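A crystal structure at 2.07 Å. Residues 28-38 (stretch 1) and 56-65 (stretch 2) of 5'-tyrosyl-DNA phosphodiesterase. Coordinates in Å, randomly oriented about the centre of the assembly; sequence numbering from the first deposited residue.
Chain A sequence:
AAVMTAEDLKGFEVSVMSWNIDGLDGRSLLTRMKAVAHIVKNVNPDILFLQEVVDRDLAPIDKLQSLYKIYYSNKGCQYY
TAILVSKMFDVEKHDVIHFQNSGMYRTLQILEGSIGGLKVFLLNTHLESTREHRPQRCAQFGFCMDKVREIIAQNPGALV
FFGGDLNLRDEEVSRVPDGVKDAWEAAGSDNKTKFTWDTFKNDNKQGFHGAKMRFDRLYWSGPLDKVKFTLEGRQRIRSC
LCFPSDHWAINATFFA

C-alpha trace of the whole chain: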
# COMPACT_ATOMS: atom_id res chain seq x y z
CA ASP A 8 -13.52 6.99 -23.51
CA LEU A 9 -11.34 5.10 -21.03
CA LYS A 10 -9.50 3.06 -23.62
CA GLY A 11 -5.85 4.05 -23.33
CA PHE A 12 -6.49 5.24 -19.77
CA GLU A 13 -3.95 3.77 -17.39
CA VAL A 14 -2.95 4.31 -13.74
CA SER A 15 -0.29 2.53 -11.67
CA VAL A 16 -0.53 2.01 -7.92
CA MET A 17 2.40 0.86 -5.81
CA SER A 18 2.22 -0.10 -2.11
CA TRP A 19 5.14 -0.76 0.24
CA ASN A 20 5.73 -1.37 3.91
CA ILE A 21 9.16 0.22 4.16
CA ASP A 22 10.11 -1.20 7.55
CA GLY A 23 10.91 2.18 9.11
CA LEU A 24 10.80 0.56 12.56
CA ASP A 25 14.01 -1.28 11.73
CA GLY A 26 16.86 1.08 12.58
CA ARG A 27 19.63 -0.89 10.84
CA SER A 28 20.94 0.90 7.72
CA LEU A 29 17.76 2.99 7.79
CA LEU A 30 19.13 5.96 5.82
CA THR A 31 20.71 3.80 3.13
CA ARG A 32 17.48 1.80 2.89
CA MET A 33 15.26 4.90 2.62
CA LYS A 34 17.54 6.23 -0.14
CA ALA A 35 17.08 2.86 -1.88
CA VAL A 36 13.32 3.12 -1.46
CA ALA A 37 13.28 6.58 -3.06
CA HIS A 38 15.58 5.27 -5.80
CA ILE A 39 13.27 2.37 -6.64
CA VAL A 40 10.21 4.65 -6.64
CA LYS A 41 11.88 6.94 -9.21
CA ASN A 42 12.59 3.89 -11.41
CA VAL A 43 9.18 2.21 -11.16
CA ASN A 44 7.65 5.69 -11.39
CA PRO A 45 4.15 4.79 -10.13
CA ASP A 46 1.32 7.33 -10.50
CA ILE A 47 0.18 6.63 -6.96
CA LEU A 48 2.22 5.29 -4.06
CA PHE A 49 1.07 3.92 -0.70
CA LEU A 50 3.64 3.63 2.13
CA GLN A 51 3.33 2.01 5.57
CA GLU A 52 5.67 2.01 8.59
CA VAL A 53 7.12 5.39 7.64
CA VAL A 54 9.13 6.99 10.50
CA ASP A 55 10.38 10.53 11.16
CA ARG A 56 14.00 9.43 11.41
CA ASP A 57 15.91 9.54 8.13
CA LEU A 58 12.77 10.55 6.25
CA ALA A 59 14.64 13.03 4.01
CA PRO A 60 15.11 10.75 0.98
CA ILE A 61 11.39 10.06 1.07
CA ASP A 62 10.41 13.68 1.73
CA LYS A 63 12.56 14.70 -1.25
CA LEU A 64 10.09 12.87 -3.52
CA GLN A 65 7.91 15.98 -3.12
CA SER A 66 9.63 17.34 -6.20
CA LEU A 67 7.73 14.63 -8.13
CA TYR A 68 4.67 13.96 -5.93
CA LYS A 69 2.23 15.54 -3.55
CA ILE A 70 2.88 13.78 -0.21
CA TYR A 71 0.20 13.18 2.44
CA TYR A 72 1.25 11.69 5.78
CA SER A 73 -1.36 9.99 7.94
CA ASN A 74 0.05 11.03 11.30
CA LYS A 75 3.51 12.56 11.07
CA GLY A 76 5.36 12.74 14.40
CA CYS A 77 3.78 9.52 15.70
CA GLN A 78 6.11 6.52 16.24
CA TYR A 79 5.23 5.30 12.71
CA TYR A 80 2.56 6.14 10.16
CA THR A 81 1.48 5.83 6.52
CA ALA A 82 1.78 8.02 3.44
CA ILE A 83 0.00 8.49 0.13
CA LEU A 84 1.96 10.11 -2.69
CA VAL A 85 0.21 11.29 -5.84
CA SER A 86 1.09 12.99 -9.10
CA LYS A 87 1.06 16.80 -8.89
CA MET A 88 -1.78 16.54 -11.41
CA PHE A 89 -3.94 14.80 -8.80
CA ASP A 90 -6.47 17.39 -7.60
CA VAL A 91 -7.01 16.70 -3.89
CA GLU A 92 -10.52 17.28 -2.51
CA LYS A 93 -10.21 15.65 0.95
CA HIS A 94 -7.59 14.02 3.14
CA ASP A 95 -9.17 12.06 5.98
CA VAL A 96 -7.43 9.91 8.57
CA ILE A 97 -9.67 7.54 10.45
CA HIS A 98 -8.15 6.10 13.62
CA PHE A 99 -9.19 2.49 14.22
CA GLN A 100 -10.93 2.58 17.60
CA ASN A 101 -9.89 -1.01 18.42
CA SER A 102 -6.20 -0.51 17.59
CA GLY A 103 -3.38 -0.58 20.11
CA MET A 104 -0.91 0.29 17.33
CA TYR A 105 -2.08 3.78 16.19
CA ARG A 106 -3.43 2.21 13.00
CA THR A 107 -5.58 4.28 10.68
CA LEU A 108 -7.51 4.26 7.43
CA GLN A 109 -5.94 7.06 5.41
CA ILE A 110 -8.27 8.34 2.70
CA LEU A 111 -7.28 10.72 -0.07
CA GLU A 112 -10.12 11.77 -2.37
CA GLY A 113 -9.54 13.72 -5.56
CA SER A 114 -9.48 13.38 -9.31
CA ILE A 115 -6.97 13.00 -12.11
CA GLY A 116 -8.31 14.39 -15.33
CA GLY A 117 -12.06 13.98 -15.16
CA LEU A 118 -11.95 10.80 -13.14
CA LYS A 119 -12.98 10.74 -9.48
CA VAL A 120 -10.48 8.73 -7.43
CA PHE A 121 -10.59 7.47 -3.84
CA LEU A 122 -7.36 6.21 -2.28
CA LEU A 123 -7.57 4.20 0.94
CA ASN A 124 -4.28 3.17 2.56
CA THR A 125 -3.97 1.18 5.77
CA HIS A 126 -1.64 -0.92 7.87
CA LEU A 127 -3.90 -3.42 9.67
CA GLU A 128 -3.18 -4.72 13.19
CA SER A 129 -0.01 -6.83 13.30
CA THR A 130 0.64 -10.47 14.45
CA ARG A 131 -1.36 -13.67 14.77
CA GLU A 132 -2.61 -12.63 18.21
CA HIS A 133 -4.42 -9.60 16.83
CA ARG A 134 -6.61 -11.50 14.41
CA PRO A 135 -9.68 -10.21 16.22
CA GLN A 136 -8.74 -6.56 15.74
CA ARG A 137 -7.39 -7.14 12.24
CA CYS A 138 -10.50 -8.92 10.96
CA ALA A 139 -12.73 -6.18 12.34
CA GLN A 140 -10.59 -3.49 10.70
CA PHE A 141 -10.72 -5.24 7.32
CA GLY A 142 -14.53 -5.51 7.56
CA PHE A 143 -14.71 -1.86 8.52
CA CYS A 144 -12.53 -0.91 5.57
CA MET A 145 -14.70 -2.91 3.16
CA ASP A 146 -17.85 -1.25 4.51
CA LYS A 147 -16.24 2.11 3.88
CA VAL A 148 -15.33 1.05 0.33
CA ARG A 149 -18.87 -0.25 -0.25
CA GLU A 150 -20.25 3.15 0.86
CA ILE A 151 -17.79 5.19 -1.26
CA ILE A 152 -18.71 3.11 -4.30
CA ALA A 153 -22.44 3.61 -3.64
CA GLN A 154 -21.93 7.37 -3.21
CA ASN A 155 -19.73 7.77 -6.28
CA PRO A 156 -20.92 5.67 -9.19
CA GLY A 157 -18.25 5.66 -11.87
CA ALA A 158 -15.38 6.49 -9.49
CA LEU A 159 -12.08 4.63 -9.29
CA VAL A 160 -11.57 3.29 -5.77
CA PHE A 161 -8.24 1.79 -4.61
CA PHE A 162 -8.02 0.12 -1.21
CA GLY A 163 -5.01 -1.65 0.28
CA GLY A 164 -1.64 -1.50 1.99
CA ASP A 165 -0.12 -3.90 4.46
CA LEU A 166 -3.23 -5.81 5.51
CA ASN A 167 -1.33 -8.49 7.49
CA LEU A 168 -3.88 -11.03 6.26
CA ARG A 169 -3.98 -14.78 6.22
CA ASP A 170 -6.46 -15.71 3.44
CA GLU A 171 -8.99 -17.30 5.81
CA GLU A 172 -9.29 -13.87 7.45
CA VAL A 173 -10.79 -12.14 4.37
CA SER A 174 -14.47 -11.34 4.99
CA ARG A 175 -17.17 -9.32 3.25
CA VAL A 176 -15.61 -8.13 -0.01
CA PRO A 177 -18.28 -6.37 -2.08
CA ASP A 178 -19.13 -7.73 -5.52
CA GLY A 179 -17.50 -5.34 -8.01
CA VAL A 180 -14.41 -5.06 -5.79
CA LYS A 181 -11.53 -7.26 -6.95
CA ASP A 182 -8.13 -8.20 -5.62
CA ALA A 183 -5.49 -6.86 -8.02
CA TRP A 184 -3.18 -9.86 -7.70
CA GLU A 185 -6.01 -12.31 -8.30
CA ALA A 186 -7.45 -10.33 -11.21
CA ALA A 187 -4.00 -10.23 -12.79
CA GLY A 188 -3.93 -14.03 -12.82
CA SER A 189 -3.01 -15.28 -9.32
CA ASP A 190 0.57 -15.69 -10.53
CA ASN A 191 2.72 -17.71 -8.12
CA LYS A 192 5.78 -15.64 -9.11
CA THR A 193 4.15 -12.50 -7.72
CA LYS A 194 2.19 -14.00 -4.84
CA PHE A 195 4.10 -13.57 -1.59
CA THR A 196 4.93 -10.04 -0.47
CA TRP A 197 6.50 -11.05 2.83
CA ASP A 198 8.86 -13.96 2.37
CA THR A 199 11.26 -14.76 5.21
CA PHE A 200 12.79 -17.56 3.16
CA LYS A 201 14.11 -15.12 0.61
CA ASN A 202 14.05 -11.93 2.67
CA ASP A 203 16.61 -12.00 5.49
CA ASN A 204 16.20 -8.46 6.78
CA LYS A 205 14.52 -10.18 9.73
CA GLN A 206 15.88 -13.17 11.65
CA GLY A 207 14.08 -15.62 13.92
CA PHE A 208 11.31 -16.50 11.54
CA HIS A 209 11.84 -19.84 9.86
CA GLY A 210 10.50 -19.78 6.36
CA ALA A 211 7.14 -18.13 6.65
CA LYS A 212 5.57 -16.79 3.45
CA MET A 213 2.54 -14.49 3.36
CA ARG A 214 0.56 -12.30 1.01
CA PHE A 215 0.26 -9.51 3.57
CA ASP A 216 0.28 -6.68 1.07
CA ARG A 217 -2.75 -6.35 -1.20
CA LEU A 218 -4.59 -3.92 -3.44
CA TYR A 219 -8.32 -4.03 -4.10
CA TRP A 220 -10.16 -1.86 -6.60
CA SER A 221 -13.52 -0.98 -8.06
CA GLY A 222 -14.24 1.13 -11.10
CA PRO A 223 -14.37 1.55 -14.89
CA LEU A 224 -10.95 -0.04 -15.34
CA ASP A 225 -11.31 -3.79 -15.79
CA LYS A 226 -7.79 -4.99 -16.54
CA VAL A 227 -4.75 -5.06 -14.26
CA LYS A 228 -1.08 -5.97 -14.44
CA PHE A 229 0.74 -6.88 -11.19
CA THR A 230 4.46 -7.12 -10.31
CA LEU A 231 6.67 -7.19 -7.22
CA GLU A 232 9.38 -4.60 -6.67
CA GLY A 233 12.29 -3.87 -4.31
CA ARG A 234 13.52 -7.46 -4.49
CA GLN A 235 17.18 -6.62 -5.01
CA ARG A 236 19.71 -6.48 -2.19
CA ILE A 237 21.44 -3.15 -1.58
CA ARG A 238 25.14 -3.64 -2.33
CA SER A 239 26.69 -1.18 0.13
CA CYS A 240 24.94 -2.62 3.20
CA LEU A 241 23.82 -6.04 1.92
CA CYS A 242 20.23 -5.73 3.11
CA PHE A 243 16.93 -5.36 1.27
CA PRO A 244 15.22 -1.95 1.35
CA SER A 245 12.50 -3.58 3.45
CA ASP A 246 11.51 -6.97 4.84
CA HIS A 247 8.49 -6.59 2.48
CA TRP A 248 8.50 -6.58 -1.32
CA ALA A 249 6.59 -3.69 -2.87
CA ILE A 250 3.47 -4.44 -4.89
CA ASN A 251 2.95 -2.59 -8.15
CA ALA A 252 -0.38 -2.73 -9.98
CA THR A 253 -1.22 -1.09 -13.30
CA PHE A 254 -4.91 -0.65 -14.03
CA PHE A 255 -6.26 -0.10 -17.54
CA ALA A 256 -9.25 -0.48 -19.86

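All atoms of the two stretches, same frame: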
# COMPACT_ATOMS: atom_id res chain seq x y z
N SER A 28 20.74 0.38 9.08
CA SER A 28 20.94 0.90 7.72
C SER A 28 19.72 1.67 7.22
O SER A 28 19.44 1.68 6.02
CB SER A 28 21.26 -0.24 6.75
OG SER A 28 22.52 -0.83 7.03
N LEU A 29 19.00 2.30 8.14
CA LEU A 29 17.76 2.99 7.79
C LEU A 29 17.92 4.05 6.69
O LEU A 29 17.11 4.13 5.75
CB LEU A 29 17.10 3.59 9.04
CG LEU A 29 15.76 4.29 8.79
CD1 LEU A 29 14.74 3.30 8.23
CD2 LEU A 29 15.22 4.94 10.09
N LEU A 30 18.93 4.91 6.82
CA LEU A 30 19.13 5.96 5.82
C LEU A 30 19.44 5.37 4.46
O LEU A 30 18.83 5.73 3.46
CB LEU A 30 20.22 6.96 6.25
CG LEU A 30 20.47 8.10 5.24
CD1 LEU A 30 19.20 8.88 4.97
CD2 LEU A 30 21.52 9.06 5.77
N THR A 31 20.37 4.42 4.41
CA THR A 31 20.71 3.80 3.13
C THR A 31 19.47 3.15 2.52
O THR A 31 19.24 3.25 1.30
CB THR A 31 21.84 2.77 3.30
OG1 THR A 31 23.03 3.42 3.74
CG2 THR A 31 22.13 2.06 1.99
N ARG A 32 18.68 2.49 3.36
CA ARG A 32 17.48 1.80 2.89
C ARG A 32 16.42 2.79 2.38
O ARG A 32 15.78 2.55 1.36
CB ARG A 32 16.90 0.87 3.97
CG ARG A 32 17.79 -0.36 4.31
CD ARG A 32 17.34 -1.09 5.60
NE ARG A 32 15.90 -1.16 5.64
CZ ARG A 32 15.13 -0.73 6.63
NH1 ARG A 32 15.68 -0.27 7.75
NH2 ARG A 32 13.81 -0.81 6.51
N MET A 33 16.24 3.92 3.08
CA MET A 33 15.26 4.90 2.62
C MET A 33 15.70 5.54 1.29
O MET A 33 14.88 5.81 0.43
CB MET A 33 14.98 5.98 3.67
CG MET A 33 14.33 5.46 4.97
SD MET A 33 12.80 4.53 4.70
CE MET A 33 13.46 2.89 4.48
N LYS A 34 17.00 5.77 1.14
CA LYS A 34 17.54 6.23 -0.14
C LYS A 34 17.24 5.20 -1.23
O LYS A 34 16.91 5.57 -2.35
CB LYS A 34 19.05 6.47 -0.06
CG LYS A 34 19.45 7.69 0.76
CD LYS A 34 20.98 7.81 0.82
CE LYS A 34 21.42 9.06 1.59
NZ LYS A 34 22.90 9.16 1.75
N ALA A 35 17.40 3.92 -0.92
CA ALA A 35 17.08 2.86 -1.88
C ALA A 35 15.59 2.85 -2.23
O ALA A 35 15.21 2.65 -3.39
CB ALA A 35 17.54 1.49 -1.37
N VAL A 36 14.75 3.03 -1.21
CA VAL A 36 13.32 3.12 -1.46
C VAL A 36 13.02 4.26 -2.45
O VAL A 36 12.33 4.07 -3.44
CB VAL A 36 12.51 3.33 -0.16
CG1 VAL A 36 11.06 3.71 -0.49
CG2 VAL A 36 12.54 2.06 0.72
N ALA A 37 13.55 5.45 -2.18
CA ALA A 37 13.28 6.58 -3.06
C ALA A 37 13.82 6.30 -4.46
O ALA A 37 13.19 6.65 -5.46
CB ALA A 37 13.86 7.87 -2.49
N HIS A 38 14.98 5.65 -4.53
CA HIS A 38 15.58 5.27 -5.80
C HIS A 38 14.67 4.36 -6.62
O HIS A 38 14.45 4.59 -7.82
CB HIS A 38 16.92 4.57 -5.54
CG HIS A 38 17.74 4.36 -6.77
ND1 HIS A 38 17.60 3.26 -7.59
CD2 HIS A 38 18.72 5.12 -7.32
CE1 HIS A 38 18.46 3.35 -8.59
NE2 HIS A 38 19.15 4.47 -8.45
N ARG A 56 12.55 9.54 11.53
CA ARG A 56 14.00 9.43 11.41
C ARG A 56 14.44 9.04 10.01
O ARG A 56 13.99 8.02 9.45
CB ARG A 56 14.53 8.42 12.43
CG ARG A 56 16.03 8.16 12.33
CD ARG A 56 16.44 7.07 13.32
NE ARG A 56 17.64 6.37 12.87
CZ ARG A 56 17.88 5.08 13.10
NH1 ARG A 56 17.00 4.36 13.79
NH2 ARG A 56 18.99 4.52 12.65
N ASP A 57 15.35 9.83 9.45
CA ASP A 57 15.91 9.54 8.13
C ASP A 57 14.84 9.56 7.05
O ASP A 57 14.90 8.80 6.08
CB ASP A 57 16.64 8.19 8.14
CG ASP A 57 17.94 8.23 8.95
OD1 ASP A 57 18.54 9.32 9.04
OD2 ASP A 57 18.36 7.17 9.48
N LEU A 58 13.86 10.45 7.20
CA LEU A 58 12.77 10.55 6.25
C LEU A 58 13.17 11.35 5.00
O LEU A 58 12.51 11.27 3.95
CB LEU A 58 11.55 11.17 6.94
CG LEU A 58 10.26 11.30 6.14
CD1 LEU A 58 9.70 9.92 5.78
CD2 LEU A 58 9.25 12.07 6.97
N ALA A 59 14.27 12.09 5.09
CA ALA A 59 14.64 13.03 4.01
C ALA A 59 14.54 12.47 2.59
O ALA A 59 13.92 13.09 1.72
CB ALA A 59 16.04 13.61 4.26
N PRO A 60 15.13 11.29 2.35
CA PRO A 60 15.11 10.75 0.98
C PRO A 60 13.69 10.55 0.49
O PRO A 60 13.42 10.73 -0.69
CB PRO A 60 15.83 9.40 1.11
CG PRO A 60 16.65 9.53 2.41
CD PRO A 60 15.81 10.39 3.30
N ILE A 61 12.79 10.19 1.40
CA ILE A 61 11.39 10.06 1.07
C ILE A 61 10.74 11.43 0.84
O ILE A 61 10.05 11.66 -0.16
CB ILE A 61 10.62 9.29 2.15
CG1 ILE A 61 11.33 7.97 2.47
CG2 ILE A 61 9.19 9.07 1.73
CD1 ILE A 61 11.46 7.05 1.28
N ASP A 62 10.96 12.33 1.80
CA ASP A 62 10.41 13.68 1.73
C ASP A 62 10.85 14.40 0.46
O ASP A 62 10.12 15.23 -0.06
CB ASP A 62 10.80 14.48 2.97
CG ASP A 62 9.67 15.37 3.48
OD1 ASP A 62 8.48 15.01 3.31
OD2 ASP A 62 9.98 16.43 4.07
N LYS A 63 12.05 14.08 -0.02
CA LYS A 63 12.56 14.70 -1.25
C LYS A 63 11.76 14.30 -2.49
O LYS A 63 11.90 14.92 -3.53
CB LYS A 63 14.04 14.39 -1.45
CG LYS A 63 14.98 15.20 -0.55
CD LYS A 63 16.42 14.70 -0.66
CE LYS A 63 17.32 15.32 0.39
NZ LYS A 63 18.68 14.71 0.37
N LEU A 64 10.94 13.25 -2.38
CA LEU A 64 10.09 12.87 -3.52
C LEU A 64 9.02 13.92 -3.81
O LEU A 64 8.33 13.84 -4.83
CB LEU A 64 9.44 11.50 -3.29
CG LEU A 64 10.37 10.28 -3.28
CD1 LEU A 64 9.64 9.04 -2.79
CD2 LEU A 64 10.93 10.06 -4.69
N GLN A 65 8.91 14.93 -2.94
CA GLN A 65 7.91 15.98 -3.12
C GLN A 65 8.18 16.81 -4.37
O GLN A 65 7.32 17.57 -4.82
CB GLN A 65 7.81 16.88 -1.88
CG GLN A 65 9.02 17.79 -1.64
CD GLN A 65 8.87 18.65 -0.39
OE1 GLN A 65 9.10 18.18 0.72
NE2 GLN A 65 8.47 19.90 -0.57
O HOH W 1 20.83 5.12 9.23

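What holds Pro60 against the helix of the first stretch? Pro60, which loses more surface to the other stretch than any other residue here, fits its ring as a knob into a hole formed by Leu30, Met33, Lys34 and Ala37. These four lie on neighbouring turns of the helix. Pro60 CG lies 3.7 Å from Leu30 CD1 and 3.7 Å from Lys34 CG, while Met33 CB stands 4.1 Å from Pro60 CG. The lysine points its CA-to-CB bond away from the second stretch, yet the aliphatic part of its extended side chain still forms part of the wall. Ala37 closes the site: its methyl CB comes within 3.4 Å of Pro60 O.

How does Asp57 meet the start of the same helix? Its CA-to-CB bond points toward the first stretch, and the carboxylate comes to the first turn, where backbone amides have no earlier helical carbonyl to bond. Asp57 OD2 is 3.5 Å from Leu30 N, but no direct hydrogen bond forms across the contact. A water bridges them instead: the water O accepts from Leu30 N at 3.1 Å, and the same water O lies 3.2 Å from Asp57 OD2, to which it donates. Asp57 OD2 also forms a salt bridge with Arg56 NE at 3.6 Å, within its own stretch, so a single oxygen serves both partners. The backbone of Asp57 takes part too, with its O 3.6 Å from Met33 CG.

What does Leu29 cover? This buried leucine, with chi1 t and chi2 p, matches Asp57 in the area covered by the opposing stretch. Its CD2 lies 3.4 Å from Arg56 O and 4.0 Å from Arg56 NE, placing that methyl over one face of the guanidinium. Leu29 CB is 3.8 Å from Asp57 OD2, so the leucine packs its carbon surface beside the charged pair rather than bonding to it.

Where do apolar side chains carry the contact on past Pro60? The CA-to-CB bond of Ile61 points sideways, but the end of its side chain comes nearer to the first stretch. Its CD1 reaches 3.8 Å from Val36 CG1 and 3.7 Å from Met33 O, and its CG1 is 4.3 Å from Met33 CB. Leu64 extends the apolar surface with a looser contact, its CD2 lying 4.3 Å from Ala37 CB. Ala37 thus packs against both Pro60 and Leu64, and apart from the water bridge the two stretches are joined by van der Waals contact.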